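Local structure of clan CA, family C40, NlpC/P60 superfamily cysteine peptidase (Trichomonas vaginalis, 6BIO) at residues D178-C182 with S183-Q187; F196-T200 with A201-D205. The protein probably acts as a cysteine peptidase of the NlpC/P60 family that hydrolyses bacterial peptidoglycan. All coordinates share one frame; numbering follows the deposited sequence.

Contact 1 of 2, residues D178-C182 with S183-Q187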
# COMPACT_ATOMS: atom_id res chain seq x y z
N ASP A 178 -3.88 3.23 15.43
CA ASP A 178 -5.04 3.44 16.29
C ASP A 178 -5.77 4.74 16.05
O ASP A 178 -6.96 4.81 16.38
CB ASP A 178 -4.63 3.47 17.75
CG ASP A 178 -4.19 2.13 18.21
OD1 ASP A 178 -5.00 1.16 18.11
OD2 ASP A 178 -3.06 2.05 18.65
N THR A 179 -5.10 5.77 15.53
CA THR A 179 -5.75 7.06 15.33
C THR A 179 -5.42 7.57 13.94
O THR A 179 -4.40 7.19 13.34
CB THR A 179 -5.33 8.08 16.39
OG1 THR A 179 -3.92 8.38 16.28
CG2 THR A 179 -5.68 7.61 17.80
N TYR A 180 -6.31 8.42 13.40
CA TYR A 180 -6.25 8.82 12.00
C TYR A 180 -6.81 10.21 11.83
O TYR A 180 -7.73 10.61 12.54
CB TYR A 180 -7.12 7.90 11.12
CG TYR A 180 -6.52 6.53 10.93
CD1 TYR A 180 -5.61 6.31 9.93
CD2 TYR A 180 -6.82 5.48 11.78
CE1 TYR A 180 -5.04 5.09 9.75
CE2 TYR A 180 -6.24 4.25 11.65
CZ TYR A 180 -5.34 4.05 10.62
OH TYR A 180 -4.71 2.84 10.47
N ASP A 181 -6.29 10.92 10.82
CA ASP A 181 -7.06 12.01 10.23
C ASP A 181 -7.58 11.56 8.88
O ASP A 181 -7.42 10.41 8.47
CB ASP A 181 -6.28 13.34 10.20
CG ASP A 181 -5.11 13.36 9.26
OD1 ASP A 181 -5.02 12.51 8.37
OD2 ASP A 181 -4.26 14.26 9.44
N CYS A 182 -8.31 12.45 8.20
CA CYS A 182 -9.09 12.00 7.05
C CYS A 182 -8.19 11.46 5.94
O CYS A 182 -8.46 10.39 5.36
CB CYS A 182 -9.99 13.12 6.53
SG CYS A 182 -9.20 14.64 5.92
N SER A 183 -7.13 12.20 5.62
CA SER A 183 -6.22 11.82 4.54
C SER A 183 -5.24 10.74 4.97
O SER A 183 -4.83 9.92 4.15
CB SER A 183 -5.51 13.10 4.06
OG SER A 183 -5.00 13.73 5.23
N GLY A 184 -4.92 10.67 6.26
CA GLY A 184 -4.06 9.59 6.73
C GLY A 184 -4.71 8.24 6.63
O GLY A 184 -4.06 7.24 6.32
N LEU A 185 -6.02 8.18 6.87
CA LEU A 185 -6.75 6.95 6.68
C LEU A 185 -6.66 6.46 5.25
O LEU A 185 -6.50 5.26 5.00
CB LEU A 185 -8.22 7.16 7.12
CG LEU A 185 -9.14 5.95 7.02
CD1 LEU A 185 -8.69 4.81 7.96
CD2 LEU A 185 -10.56 6.33 7.32
N MET A 186 -6.76 7.38 4.26
CA MET A 186 -6.70 6.98 2.86
C MET A 186 -5.32 6.45 2.52
O MET A 186 -5.20 5.40 1.89
CB MET A 186 -7.03 8.16 1.96
CG MET A 186 -8.34 8.91 2.21
SD MET A 186 -9.89 7.95 2.00
CE MET A 186 -10.08 7.28 3.66
N GLN A 187 -4.28 7.17 2.94
CA GLN A 187 -2.93 6.77 2.59
C GLN A 187 -2.58 5.44 3.24
O GLN A 187 -1.99 4.56 2.60
CB GLN A 187 -1.93 7.85 2.95
CG GLN A 187 -0.51 7.53 2.47
CD GLN A 187 0.52 8.52 2.94
OE1 GLN A 187 0.67 8.78 4.14
NE2 GLN A 187 1.27 9.07 2.01
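D181 N-caps helix 182-191 and leads into G184 and L185 on its first turn. D181 begins the D-C-S-G sequence typical of the NlpC/P60 family. Its CG lies between the backbone N and the carbonyl carbon (chi1 68°), which bends the carboxylate back toward the helix start. There D181 OD1 accepts from G184 N at 2.8 Å and is met nearly along its C-O axis. S183 OG stands 3.4 Å from D181 OD1, at most a weak bond. OD1 also forms a salt bridge with R199, and OD2 accepts from G173 N, so both carboxylate oxygens are held in this buried place. The D181 backbone adds to the turn: L185 N donates to D181 O at 3.1 Å.

L185 also meets the Y180 ring. Its CG is anti to the backbone N (chi1 -179°), and this carries CD1 over the ring centre, 3.9 Å above the plane, in a CH-pi contact. The two side chains cross at about a right angle. Y180 CD1 reaches L185 CA at 3.5 Å, while G184 C lies near the ring edge. W188 meets Y180 edge-to-face.

C182 follows the cap directly, the position of the nucleophile in relatives. Its side chain touches H237, and C182 SG lies 3.2 Å from S183 N.

Contact 2 of 2, residues F196-T200 with A201-D205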
# COMPACT_ATOMS: atom_id res chain seq x y z
N PHE A 196 0.84 3.64 -3.59
CA PHE A 196 1.14 4.94 -3.00
C PHE A 196 0.12 5.98 -3.36
O PHE A 196 -0.22 6.18 -4.54
CB PHE A 196 2.49 5.43 -3.50
CG PHE A 196 2.92 6.71 -2.83
CD1 PHE A 196 3.46 6.70 -1.57
CD2 PHE A 196 2.77 7.93 -3.48
CE1 PHE A 196 3.85 7.87 -0.94
CE2 PHE A 196 3.14 9.11 -2.83
CZ PHE A 196 3.69 9.07 -1.56
N MET A 197 -0.32 6.72 -2.37
CA MET A 197 -0.89 8.03 -2.61
C MET A 197 -0.22 8.98 -1.65
O MET A 197 0.33 8.56 -0.63
CB MET A 197 -2.39 8.13 -2.48
CG MET A 197 -2.91 7.82 -1.13
SD MET A 197 -4.72 8.14 -0.88
CE MET A 197 -5.40 7.00 -2.02
N HIS A 198 -0.30 10.28 -1.96
CA HIS A 198 0.27 11.31 -1.11
C HIS A 198 -0.55 11.44 0.17
O HIS A 198 -1.61 10.84 0.34
CB HIS A 198 0.38 12.63 -1.88
CG HIS A 198 1.52 12.63 -2.85
ND1 HIS A 198 2.83 12.77 -2.45
CD2 HIS A 198 1.55 12.44 -4.19
CE1 HIS A 198 3.62 12.69 -3.50
NE2 HIS A 198 2.87 12.50 -4.57
N ARG A 199 -0.01 12.22 1.09
CA ARG A 199 -0.51 12.23 2.46
C ARG A 199 -1.69 13.16 2.70
O ARG A 199 -2.50 12.85 3.59
CB ARG A 199 0.64 12.57 3.40
CG ARG A 199 0.30 12.75 4.87
CD ARG A 199 -0.33 11.49 5.47
NE ARG A 199 -0.63 11.64 6.90
CZ ARG A 199 -1.72 12.21 7.37
NH1 ARG A 199 -2.56 12.82 6.56
NH2 ARG A 199 -1.89 12.25 8.67
N THR A 200 -1.78 14.28 2.01
CA THR A 200 -2.80 15.28 2.33
C THR A 200 -3.90 15.29 1.26
O THR A 200 -3.66 14.99 0.07
CB THR A 200 -2.17 16.66 2.52
OG1 THR A 200 -1.51 17.07 1.33
CG2 THR A 200 -1.16 16.64 3.63
N ALA A 201 -5.09 15.72 1.68
CA ALA A 201 -6.25 15.65 0.81
C ALA A 201 -6.03 16.50 -0.43
O ALA A 201 -6.45 16.11 -1.52
CB ALA A 201 -7.51 16.12 1.53
N ASP A 202 -5.42 17.68 -0.28
CA ASP A 202 -5.26 18.55 -1.44
C ASP A 202 -4.29 18.02 -2.49
O ASP A 202 -4.30 18.50 -3.62
CB ASP A 202 -4.84 19.96 -1.00
CG ASP A 202 -3.55 20.00 -0.20
OD1 ASP A 202 -3.01 18.97 0.24
OD2 ASP A 202 -3.09 21.12 0.10
N VAL A 203 -3.46 17.05 -2.15
CA VAL A 203 -2.61 16.38 -3.10
C VAL A 203 -3.23 15.09 -3.60
O VAL A 203 -3.11 14.75 -4.78
CB VAL A 203 -1.19 16.19 -2.52
CG1 VAL A 203 -0.29 15.55 -3.55
CG2 VAL A 203 -0.64 17.54 -2.15
N GLN A 204 -3.91 14.37 -2.71
CA GLN A 204 -4.66 13.20 -3.14
C GLN A 204 -5.64 13.56 -4.24
O GLN A 204 -5.88 12.77 -5.16
CB GLN A 204 -5.40 12.60 -1.95
CG GLN A 204 -4.44 12.00 -0.93
CD GLN A 204 -5.11 11.60 0.38
OE1 GLN A 204 -6.31 11.81 0.58
NE2 GLN A 204 -4.35 11.00 1.25
N ASP A 205 -6.16 14.78 -4.19
CA ASP A 205 -7.08 15.34 -5.18
C ASP A 205 -6.49 15.44 -6.57
O ASP A 205 -7.25 15.65 -7.52
CB ASP A 205 -7.45 16.76 -4.72
CG ASP A 205 -8.44 17.47 -5.63
OD1 ASP A 205 -9.61 17.03 -5.70
OD2 ASP A 205 -8.01 18.52 -6.20
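The H198 ring and V203 meet obliquely, with V203 CG1 at 3.5 Å from H198 CG. V203 CG1 is nearer still to the stem, 3.4 Å from H198 CB. One face of the H198 ring takes F196 CE2, 3.6 Å above the plane and over the ring centre. In return H198 CE1 lies at the edge of the F196 ring, in its plane. Y46 meets both rings from outside the two segments.

The other flat group is the Q204 amide. Its NE2 donates to H198 O at 2.9 Å, and the acceptor lies almost in the amide plane. NE2 also donates to S183 O of helix 182-191. Q204 CG is anti to its own carbonyl carbon (chi1 -68°) and the chain runs extended from there, which brings NE2 back to the loop ahead of the helix. M197 SD comes within 3.6 Å of Q204 NE2.

T200 is the N-cap residue of the short helix 201-204, but its side chain makes no capping bond. Its OG1 instead donates to D202 OD1 at 2.7 Å, the two side chains lying side by side and pointing the same way. The T200 carbonyl starts the helix: O accepts from Q204 N at 2.9 Å and also from V203 N, which comes from above the carbonyl plane.

The chemistry suggests two different roles. Two carbonyl acceptors fix the rotation of the buried Q204 amide and tie the loop to two helices. At the exposed end, the first helical turn would favour a negative charge on D202, with T200 OG1 donating to it.

All the touching residues of contact 1 are buried, while contact 2 is partly buried and carries its exposed residues, T200 and D202, at the helix start. Each covers the beginning of a helix, and the two helices follow each other in the chain. Contact 1 has a true carboxylate cap and a ring-methyl contact; contact 2 relies on an amide gripping backbone carbonyls. The loop of contact 2 lies against the helix of contact 1. Q187 NE2 probably donates to M197 O at 2.8 Å, and the salt bridge of R199 to the cap joins the two contacts. Both contacts also pack on strand 237-243, with S183, M186, A201 and Q204 all touching V238.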